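Local coordinates for hypothetical protein MTH938 (Methanothermobacter thermautotrophicus, PDB 1IHN) that is of unknown function but adopts a tertiary fold that was new when determined, the Mth938 fold of the DUF498/DUF598 family, at residues H47-E52 with A106-V111; E52-L57 with F79-T84; S64-S69 with I92-E97. All blocks are in the same frame, centred on the assembly; numbering follows the deposited sequence.

Interaction 1 (H47-E52 with A106-V111)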
loop_
_atom_site.group_PDB
_atom_site.type_symbol
_atom_site.label_atom_id
_atom_site.label_comp_id
_atom_site.label_asym_id
_atom_site.label_seq_id
_atom_site.Cartn_x
_atom_site.Cartn_y
_atom_site.Cartn_z
ATOM N N HIS A 47 -0.588 8.580 10.688
ATOM C CA HIS A 47 -0.440 7.238 11.253
ATOM C C HIS A 47 -1.781 6.526 11.304
ATOM O O HIS A 47 -1.859 5.322 11.563
ATOM C CB HIS A 47 0.156 7.307 12.654
ATOM C CG HIS A 47 1.437 6.552 12.790
ATOM N ND1 HIS A 47 2.597 6.941 12.156
ATOM C CD2 HIS A 47 1.732 5.406 13.449
ATOM C CE1 HIS A 47 3.553 6.067 12.420
ATOM N NE2 HIS A 47 3.054 5.126 13.200
ATOM N N VAL A 48 -2.839 7.295 11.081
ATOM C CA VAL A 48 -4.192 6.766 11.033
ATOM C C VAL A 48 -4.561 7.047 9.588
ATOM O O VAL A 48 -4.575 8.203 9.165
ATOM C CB VAL A 48 -5.162 7.545 11.962
ATOM C CG1 VAL A 48 -6.595 7.070 11.743
ATOM C CG2 VAL A 48 -4.767 7.350 13.414
HETATM N N MSE A 49 -4.838 5.999 8.825
HETATM C CA MSE A 49 -5.177 6.174 7.423
HETATM C C MSE A 49 -6.642 6.491 7.219
HETATM O O MSE A 49 -7.517 5.797 7.737
HETATM C CB MSE A 49 -4.820 4.919 6.629
HETATM C CG MSE A 49 -4.949 5.093 5.126
HETATM SE SE MSE A 49 -4.515 3.479 4.150
HETATM C CE MSE A 49 -2.629 3.417 4.513
ATOM N N ALA A 50 -6.908 7.550 6.463
ATOM C CA ALA A 50 -8.277 7.940 6.171
ATOM C C ALA A 50 -8.740 7.054 5.020
ATOM O O ALA A 50 -7.921 6.624 4.196
ATOM C CB ALA A 50 -8.325 9.402 5.762
ATOM N N GLU A 51 -10.037 6.770 4.958
ATOM C CA GLU A 51 -10.554 5.935 3.881
ATOM C C GLU A 51 -10.434 6.671 2.557
ATOM O O GLU A 51 -10.373 6.050 1.497
ATOM C CB GLU A 51 -12.018 5.551 4.123
ATOM C CG GLU A 51 -12.563 4.633 3.029
ATOM C CD GLU A 51 -14.022 4.268 3.215
ATOM O OE1 GLU A 51 -14.862 5.190 3.308
ATOM O OE2 GLU A 51 -14.327 3.055 3.259
ATOM N N GLU A 52 -10.398 7.998 2.622
ATOM C CA GLU A 52 -10.273 8.806 1.418
ATOM C C GLU A 52 -8.994 8.438 0.660
ATOM O O GLU A 52 -8.913 8.619 -0.553
ATOM C CB GLU A 52 -10.243 10.300 1.760
ATOM C CG GLU A 52 -11.509 10.848 2.398
ATOM C CD GLU A 52 -11.446 10.880 3.915
ATOM O OE1 GLU A 52 -11.557 9.806 4.549
ATOM O OE2 GLU A 52 -11.278 11.990 4.472
ATOM N N ALA A 106 -4.054 -3.677 -6.251
ATOM C CA ALA A 106 -3.522 -2.352 -5.991
ATOM C C ALA A 106 -3.087 -2.356 -4.532
ATOM O O ALA A 106 -3.581 -3.155 -3.734
ATOM C CB ALA A 106 -4.592 -1.300 -6.224
ATOM N N ALA A 107 -2.166 -1.472 -4.176
ATOM C CA ALA A 107 -1.699 -1.427 -2.802
ATOM C C ALA A 107 -1.215 -0.062 -2.350
ATOM O O ALA A 107 -0.881 0.803 -3.158
ATOM C CB ALA A 107 -0.582 -2.458 -2.602
ATOM N N ILE A 108 -1.215 0.118 -1.037
ATOM C CA ILE A 108 -0.721 1.329 -0.406
ATOM C C ILE A 108 0.240 0.748 0.618
ATOM O O ILE A 108 -0.162 -0.007 1.504
ATOM C CB ILE A 108 -1.833 2.126 0.313
ATOM C CG1 ILE A 108 -2.888 2.586 -0.698
ATOM C CG2 ILE A 108 -1.215 3.316 1.032
ATOM C CD1 ILE A 108 -3.969 3.486 -0.121
ATOM N N ILE A 109 1.515 1.087 0.471
ATOM C CA ILE A 109 2.557 0.577 1.340
ATOM C C ILE A 109 3.180 1.629 2.244
ATOM O O ILE A 109 3.551 2.711 1.792
ATOM C CB ILE A 109 3.697 -0.048 0.504
ATOM C CG1 ILE A 109 3.137 -1.131 -0.426
ATOM C CG2 ILE A 109 4.789 -0.577 1.429
ATOM C CD1 ILE A 109 2.618 -2.370 0.279
ATOM N N HIS A 110 3.297 1.287 3.523
ATOM C CA HIS A 110 3.917 2.158 4.518
ATOM C C HIS A 110 5.277 1.509 4.781
ATOM O O HIS A 110 5.344 0.357 5.217
ATOM C CB HIS A 110 3.066 2.181 5.792
ATOM C CG HIS A 110 3.605 3.064 6.874
ATOM N ND1 HIS A 110 3.953 4.379 6.661
ATOM C CD2 HIS A 110 3.806 2.830 8.194
ATOM C CE1 HIS A 110 4.343 4.920 7.803
ATOM N NE2 HIS A 110 4.263 4.003 8.748
ATOM N N VAL A 111 6.357 2.237 4.507
ATOM C CA VAL A 111 7.701 1.683 4.685
ATOM C C VAL A 111 8.326 1.736 6.079
ATOM O O VAL A 111 9.349 1.097 6.313
ATOM C CB VAL A 111 8.699 2.322 3.692
ATOM C CG1 VAL A 111 8.360 1.885 2.278
ATOM C CG2 VAL A 111 8.659 3.844 3.812
#
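The rings of His47 and His110 meet as an offset edge-to-face (T-shaped) pair. The edge of His110 is turned toward the face of His47. The planes stand at 87° and the ring centroids are 5.8 Å apart. The nearest atoms are His47 CE1 and His110 NE2, at 4.3 Å. His110 holds its ring CG opposite the backbone N (chi1 -179°), which carries the imidazole out toward the 47-52 segment. Asp22 anchors it from outside the contact. One oxygen, OD2, is hydrogen-bonded to His110 ND1, and the other, OD1, bonds to Val111 N.

The apolar part rests on Met49, present as selenomethionine, and Ile108. The Met49 chain runs straight as far as SE, then bends at chi3 (-69°). This brings CE to 3.8 Å from Ile108 CG2, the short branch of the isoleucine. The two side chains approach at a slant and touch methyl to methyl. Both residues are buried.

The backbones are not bonded to each other. Met49 CA and Ile108 CA are 10.2 Å apart, so side chains bridge the whole gap. Strand 48-49 pairs instead with strand 76-77, while Ile108 also touches Leu54 and Leu57 of helix 52-58. The contact thus joins a small two-stranded parallel sheet to strand 105-109, an inner strand of the mixed sheet in the core of this alpha/beta fold.

Interaction 2 (E52-L57 with F79-T84); sequences EELEEL and FRSDAT
This contact belongs to the helix-on-sheet layer of the alpha/beta fold. Helix 52-58 lies against the mixed sheet, and the loop that leads into edge strand 84-86 closes over its side. Leu54 is the residue of the helix that reaches the loop. Its CD1 methyl comes 3.4 Å from Phe79 CZ and 3.6 Å from Phe79 CE1. Leu54 CG follows, 4.0 Å from Phe79 CZ. Phe79 is thus met at the far end of its ring, on the CE1-CZ bond. The CB of Phe79 already points toward the helix, and chi1 (60°) places the ring between the backbone N and the carbonyl carbon. The short carbon-carbon distance marks a tight fit.

Leu54 is buried, and it also packs on Ile65 and Ile67 of strand 64-68. Next to it in sequence, Glu53 turns to polar partners, with a salt bridge to Arg34 and a hydrogen bond to Ser39.

The same Leu54 CD1 methyl lies 4.3 Å from Ser81 OG, a loose touch. That oxygen accepts a weak hydrogen bond from Ala83 N, in the pattern of an ST turn, with a length of 3.4 Å and a nearly straight angle of 172°.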
loop_
_atom_site.group_PDB
_atom_site.type_symbol
_atom_site.label_atom_id
_atom_site.label_comp_id
_atom_site.label_asym_id
_atom_site.label_seq_id
_atom_site.Cartn_x
_atom_site.Cartn_y
_atom_site.Cartn_z
ATOM N N GLU A 52 -10.398 7.998 2.622
ATOM C CA GLU A 52 -10.273 8.806 1.418
ATOM C C GLU A 52 -8.994 8.438 0.660
ATOM O O GLU A 52 -8.913 8.619 -0.553
ATOM C CB GLU A 52 -10.243 10.300 1.760
ATOM C CG GLU A 52 -11.509 10.848 2.398
ATOM C CD GLU A 52 -11.446 10.880 3.915
ATOM O OE1 GLU A 52 -11.557 9.806 4.549
ATOM O OE2 GLU A 52 -11.278 11.990 4.472
ATOM N N GLU A 53 -7.989 7.936 1.372
ATOM C CA GLU A 53 -6.740 7.550 0.720
ATOM C C GLU A 53 -6.952 6.430 -0.299
ATOM O O GLU A 53 -6.199 6.318 -1.266
ATOM C CB GLU A 53 -5.685 7.120 1.753
ATOM C CG GLU A 53 -4.954 8.290 2.402
ATOM C CD GLU A 53 -3.630 7.897 3.045
ATOM O OE1 GLU A 53 -2.786 7.278 2.359
ATOM O OE2 GLU A 53 -3.422 8.218 4.232
ATOM N N LEU A 54 -7.981 5.614 -0.085
ATOM C CA LEU A 54 -8.299 4.503 -0.989
ATOM C C LEU A 54 -9.121 4.955 -2.195
ATOM O O LEU A 54 -9.172 4.266 -3.218
ATOM C CB LEU A 54 -9.098 3.429 -0.251
ATOM C CG LEU A 54 -8.483 2.728 0.961
ATOM C CD1 LEU A 54 -9.533 1.829 1.593
ATOM C CD2 LEU A 54 -7.266 1.916 0.541
ATOM N N GLU A 55 -9.770 6.107 -2.065
ATOM C CA GLU A 55 -10.620 6.646 -3.120
ATOM C C GLU A 55 -9.982 6.639 -4.509
ATOM O O GLU A 55 -10.637 6.272 -5.490
ATOM C CB GLU A 55 -11.073 8.065 -2.753
ATOM C CG GLU A 55 -12.169 8.623 -3.659
ATOM C CD GLU A 55 -12.861 9.846 -3.070
ATOM O OE1 GLU A 55 -12.168 10.837 -2.755
ATOM O OE2 GLU A 55 -14.103 9.818 -2.927
ATOM N N GLU A 56 -8.714 7.030 -4.605
ATOM C CA GLU A 56 -8.057 7.053 -5.905
ATOM C C GLU A 56 -7.906 5.647 -6.484
ATOM O O GLU A 56 -7.808 5.478 -7.694
ATOM C CB GLU A 56 -6.684 7.738 -5.816
ATOM C CG GLU A 56 -5.589 6.964 -5.085
ATOM C CD GLU A 56 -4.216 7.624 -5.240
ATOM O OE1 GLU A 56 -3.792 7.850 -6.389
ATOM O OE2 GLU A 56 -3.556 7.914 -4.220
ATOM N N LEU A 57 -7.899 4.637 -5.622
ATOM C CA LEU A 57 -7.759 3.262 -6.086
ATOM C C LEU A 57 -9.090 2.639 -6.498
ATOM O O LEU A 57 -9.145 1.849 -7.438
ATOM C CB LEU A 57 -7.103 2.400 -5.002
ATOM C CG LEU A 57 -5.648 2.753 -4.673
ATOM C CD1 LEU A 57 -5.115 1.800 -3.603
ATOM C CD2 LEU A 57 -4.796 2.670 -5.946
ATOM N N PHE A 79 -10.993 2.785 9.419
ATOM C CA PHE A 79 -12.195 2.394 8.691
ATOM C C PHE A 79 -12.277 0.885 8.498
ATOM O O PHE A 79 -11.319 0.156 8.762
ATOM C CB PHE A 79 -12.209 3.071 7.319
ATOM C CG PHE A 79 -11.024 2.722 6.463
ATOM C CD1 PHE A 79 -10.904 1.458 5.892
ATOM C CD2 PHE A 79 -10.012 3.652 6.242
ATOM C CE1 PHE A 79 -9.800 1.125 5.117
ATOM C CE2 PHE A 79 -8.903 3.329 5.468
ATOM C CZ PHE A 79 -8.797 2.064 4.904
ATOM N N ARG A 80 -13.434 0.433 8.025
ATOM C CA ARG A 80 -13.667 -0.977 7.754
ATOM C C ARG A 80 -13.884 -1.109 6.250
ATOM O O ARG A 80 -14.729 -0.422 5.675
ATOM C CB ARG A 80 -14.897 -1.465 8.512
ATOM N N SER A 81 -13.105 -1.977 5.612
ATOM C CA SER A 81 -13.209 -2.182 4.171
ATOM C C SER A 81 -12.783 -3.592 3.783
ATOM O O SER A 81 -12.319 -4.363 4.624
ATOM C CB SER A 81 -12.332 -1.167 3.433
ATOM O OG SER A 81 -12.348 -1.394 2.034
ATOM N N ASP A 82 -12.945 -3.924 2.508
ATOM C CA ASP A 82 -12.561 -5.239 2.011
ATOM C C ASP A 82 -11.040 -5.318 1.911
ATOM O O ASP A 82 -10.471 -6.405 1.802
ATOM C CB ASP A 82 -13.190 -5.487 0.642
ATOM N N ALA A 83 -10.389 -4.158 1.956
ATOM C CA ALA A 83 -8.934 -4.079 1.863
ATOM C C ALA A 83 -8.218 -4.975 2.868
ATOM O O ALA A 83 -8.609 -5.070 4.032
ATOM C CB ALA A 83 -8.483 -2.634 2.039
ATOM N N THR A 84 -7.158 -5.623 2.403
ATOM C CA THR A 84 -6.361 -6.520 3.231
ATOM C C THR A 84 -5.202 -5.783 3.896
ATOM O O THR A 84 -4.267 -5.358 3.221
ATOM C CB THR A 84 -5.778 -7.656 2.377
ATOM O OG1 THR A 84 -6.845 -8.370 1.750
ATOM C CG2 THR A 84 -4.954 -8.602 3.229
#

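Interaction 3 (S64-S69 with I92-E97); sequences SIIIGS and IKRYNE
Strand 64-68 and helix 88-100 come closest at Ile66 and Tyr95, where the CA atoms are 6.8 Å apart. In the helix, Asn96 N bonds to Ile92 O and Glu97 N to Lys93 O.

Ile66 carries the contact, and the touching atom is its CD1 methyl. The long branch, CG1 to CD1, is fully extended (chi2 180°) and points at the helix backbone. CD1 sits 3.3 Å from Tyr95 CA and 3.4 Å from Tyr95 N, which is tight for carbon against a main chain. Two side chains flank it. Arg94 CG lies 3.7 Å from Ile66 CD1, and Tyr95 CB lies 3.8 Å from the same methyl. The methyl therefore presses on the link between the two residues, and the tyrosine ring takes no direct part.

This is the packing of a beta-alpha-beta crossover. Strand 84-86 leads into helix 88-100, which returns the chain to strand 105-109. Strand 64-68 lies between those two parallel strands, so Ile66 meets the connecting helix from the sheet face that it covers. The side chains of Ile65 and Ile67 lie on the other face of the sheet.

Arg94 bends at chi2 and chi3, and its aliphatic part serves the contact while the guanidinium group turns off from the strand; the chain also touches Thr84 and Leu86. Tyr95 sends its ring toward the small antiparallel sheet, where its OH is hydrogen-bonded to Tyr14 OH and the ring forms an edge-to-face pair with Phe4. A disulfide between Cys7 and Cys89 ties the same helix to strand 4-8.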
loop_
_atom_site.group_PDB
_atom_site.type_symbol
_atom_site.label_atom_id
_atom_site.label_comp_id
_atom_site.label_asym_id
_atom_site.label_seq_id
_atom_site.Cartn_x
_atom_site.Cartn_y
_atom_site.Cartn_z
ATOM N N SER A 64 -8.794 -6.499 -5.457
ATOM C CA SER A 64 -8.196 -6.593 -4.138
ATOM C C SER A 64 -7.278 -5.424 -3.836
ATOM O O SER A 64 -6.461 -5.018 -4.669
ATOM C CB SER A 64 -7.403 -7.899 -4.018
ATOM O OG SER A 64 -6.623 -7.931 -2.833
ATOM N N ILE A 65 -7.418 -4.890 -2.629
ATOM C CA ILE A 65 -6.588 -3.787 -2.185
ATOM C C ILE A 65 -5.793 -4.258 -0.985
ATOM O O ILE A 65 -6.360 -4.691 0.017
ATOM C CB ILE A 65 -7.424 -2.560 -1.772
ATOM C CG1 ILE A 65 -8.085 -1.935 -3.008
ATOM C CG2 ILE A 65 -6.529 -1.550 -1.073
ATOM C CD1 ILE A 65 -8.906 -0.686 -2.716
ATOM N N ILE A 66 -4.474 -4.182 -1.095
ATOM C CA ILE A 66 -3.604 -4.591 -0.015
ATOM C C ILE A 66 -2.978 -3.361 0.613
ATOM O O ILE A 66 -2.473 -2.482 -0.083
ATOM C CB ILE A 66 -2.480 -5.515 -0.522
ATOM C CG1 ILE A 66 -3.090 -6.755 -1.186
ATOM C CG2 ILE A 66 -1.568 -5.903 0.636
ATOM C CD1 ILE A 66 -2.076 -7.733 -1.732
ATOM N N ILE A 67 -3.018 -3.301 1.935
ATOM C CA ILE A 67 -2.439 -2.187 2.657
ATOM C C ILE A 67 -1.296 -2.686 3.525
ATOM O O ILE A 67 -1.490 -3.540 4.394
ATOM C CB ILE A 67 -3.488 -1.499 3.552
ATOM C CG1 ILE A 67 -4.594 -0.907 2.679
ATOM C CG2 ILE A 67 -2.828 -0.419 4.410
ATOM C CD1 ILE A 67 -5.708 -0.251 3.457
ATOM N N GLY A 68 -0.100 -2.173 3.259
ATOM C CA GLY A 68 1.055 -2.540 4.051
ATOM C C GLY A 68 1.100 -1.582 5.226
ATOM O O GLY A 68 1.466 -0.411 5.069
ATOM N N SER A 69 0.715 -2.073 6.405
ATOM C CA SER A 69 0.685 -1.254 7.612
ATOM C C SER A 69 2.080 -0.884 8.151
ATOM O O SER A 69 2.204 -0.322 9.251
ATOM C CB SER A 69 -0.128 -1.959 8.704
ATOM O OG SER A 69 0.442 -3.226 8.997
ATOM N N ILE A 92 3.643 -7.320 0.795
ATOM C CA ILE A 92 4.237 -7.424 -0.537
ATOM C C ILE A 92 4.229 -8.848 -1.059
ATOM O O ILE A 92 4.146 -9.071 -2.264
ATOM C CB ILE A 92 5.695 -6.906 -0.577
ATOM C CG1 ILE A 92 6.583 -7.751 0.334
ATOM C CG2 ILE A 92 5.744 -5.450 -0.170
ATOM C CD1 ILE A 92 8.056 -7.573 0.050
ATOM N N LYS A 93 4.329 -9.814 -0.150
ATOM C CA LYS A 93 4.307 -11.213 -0.549
ATOM C C LYS A 93 2.921 -11.529 -1.085
ATOM O O LYS A 93 2.777 -12.175 -2.123
ATOM C CB LYS A 93 4.601 -12.130 0.645
ATOM C CG LYS A 93 6.035 -12.091 1.148
ATOM C CD LYS A 93 6.246 -13.139 2.233
ATOM C CE LYS A 93 7.651 -13.068 2.821
ATOM N NZ LYS A 93 7.850 -14.072 3.911
ATOM N N ARG A 94 1.908 -11.066 -0.356
ATOM C CA ARG A 94 0.516 -11.283 -0.722
ATOM C C ARG A 94 0.204 -10.602 -2.050
ATOM O O ARG A 94 -0.556 -11.130 -2.865
ATOM C CB ARG A 94 -0.402 -10.734 0.374
ATOM C CG ARG A 94 -1.889 -10.944 0.120
ATOM C CD ARG A 94 -2.262 -12.424 0.157
ATOM N NE ARG A 94 -2.115 -12.989 1.496
ATOM C CZ ARG A 94 -3.018 -12.868 2.465
ATOM N NH1 ARG A 94 -4.149 -12.207 2.252
ATOM N NH2 ARG A 94 -2.781 -13.399 3.657
ATOM N N TYR A 95 0.784 -9.422 -2.254
ATOM C CA TYR A 95 0.582 -8.675 -3.488
ATOM C C TYR A 95 1.172 -9.465 -4.649
ATOM O O TYR A 95 0.525 -9.636 -5.689
ATOM C CB TYR A 95 1.273 -7.307 -3.422
ATOM C CG TYR A 95 1.276 -6.583 -4.754
ATOM C CD1 TYR A 95 0.246 -5.713 -5.108
ATOM C CD2 TYR A 95 2.290 -6.811 -5.685
ATOM C CE1 TYR A 95 0.227 -5.089 -6.362
ATOM C CE2 TYR A 95 2.281 -6.200 -6.935
ATOM C CZ TYR A 95 1.251 -5.344 -7.269
ATOM O OH TYR A 95 1.246 -4.769 -8.520
ATOM N N ASN A 96 2.407 -9.933 -4.473
ATOM C CA ASN A 96 3.070 -10.698 -5.521
ATOM C C ASN A 96 2.239 -11.927 -5.848
ATOM O O ASN A 96 2.135 -12.324 -7.008
ATOM C CB ASN A 96 4.490 -11.108 -5.097
ATOM C CG ASN A 96 5.480 -9.944 -5.141
ATOM O OD1 ASN A 96 5.270 -8.951 -5.852
ATOM N ND2 ASN A 96 6.573 -10.070 -4.397
ATOM N N GLU A 97 1.631 -12.511 -4.819
ATOM C CA GLU A 97 0.785 -13.689 -4.989
ATOM C C GLU A 97 -0.349 -13.426 -5.961
ATOM O O GLU A 97 -0.477 -14.099 -6.980
ATOM C CB GLU A 97 0.174 -14.104 -3.653
ATOM C CG GLU A 97 0.920 -15.179 -2.904
ATOM C CD GLU A 97 0.238 -15.518 -1.597
ATOM O OE1 GLU A 97 -0.980 -15.798 -1.623
ATOM O OE2 GLU A 97 0.914 -15.504 -0.547
#

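How the interactions relate
Interactions 2 and 3 both lie within the chain loop closed by interaction 1, and their segments alternate along the sequence. The centres of interactions 1 and 2 are about 8 Å apart; interaction 3 is about 12 Å from the first and 13 Å from the second. Interactions 1 and 2 share Glu52, and Ile108 CD1 packs 3.7 Å from Leu54 CD2. The mixed sheet connects all three. Strand 64-68 lies between strands 105-109 and 84-86, with probable hydrogen bonds from Gly68 N to Ile108 O and from Thr84 N to Ile65 O. Side chains alternate along strand 64-68, with helix 88-100 on the Ile66 face and helix 52-58 on the other.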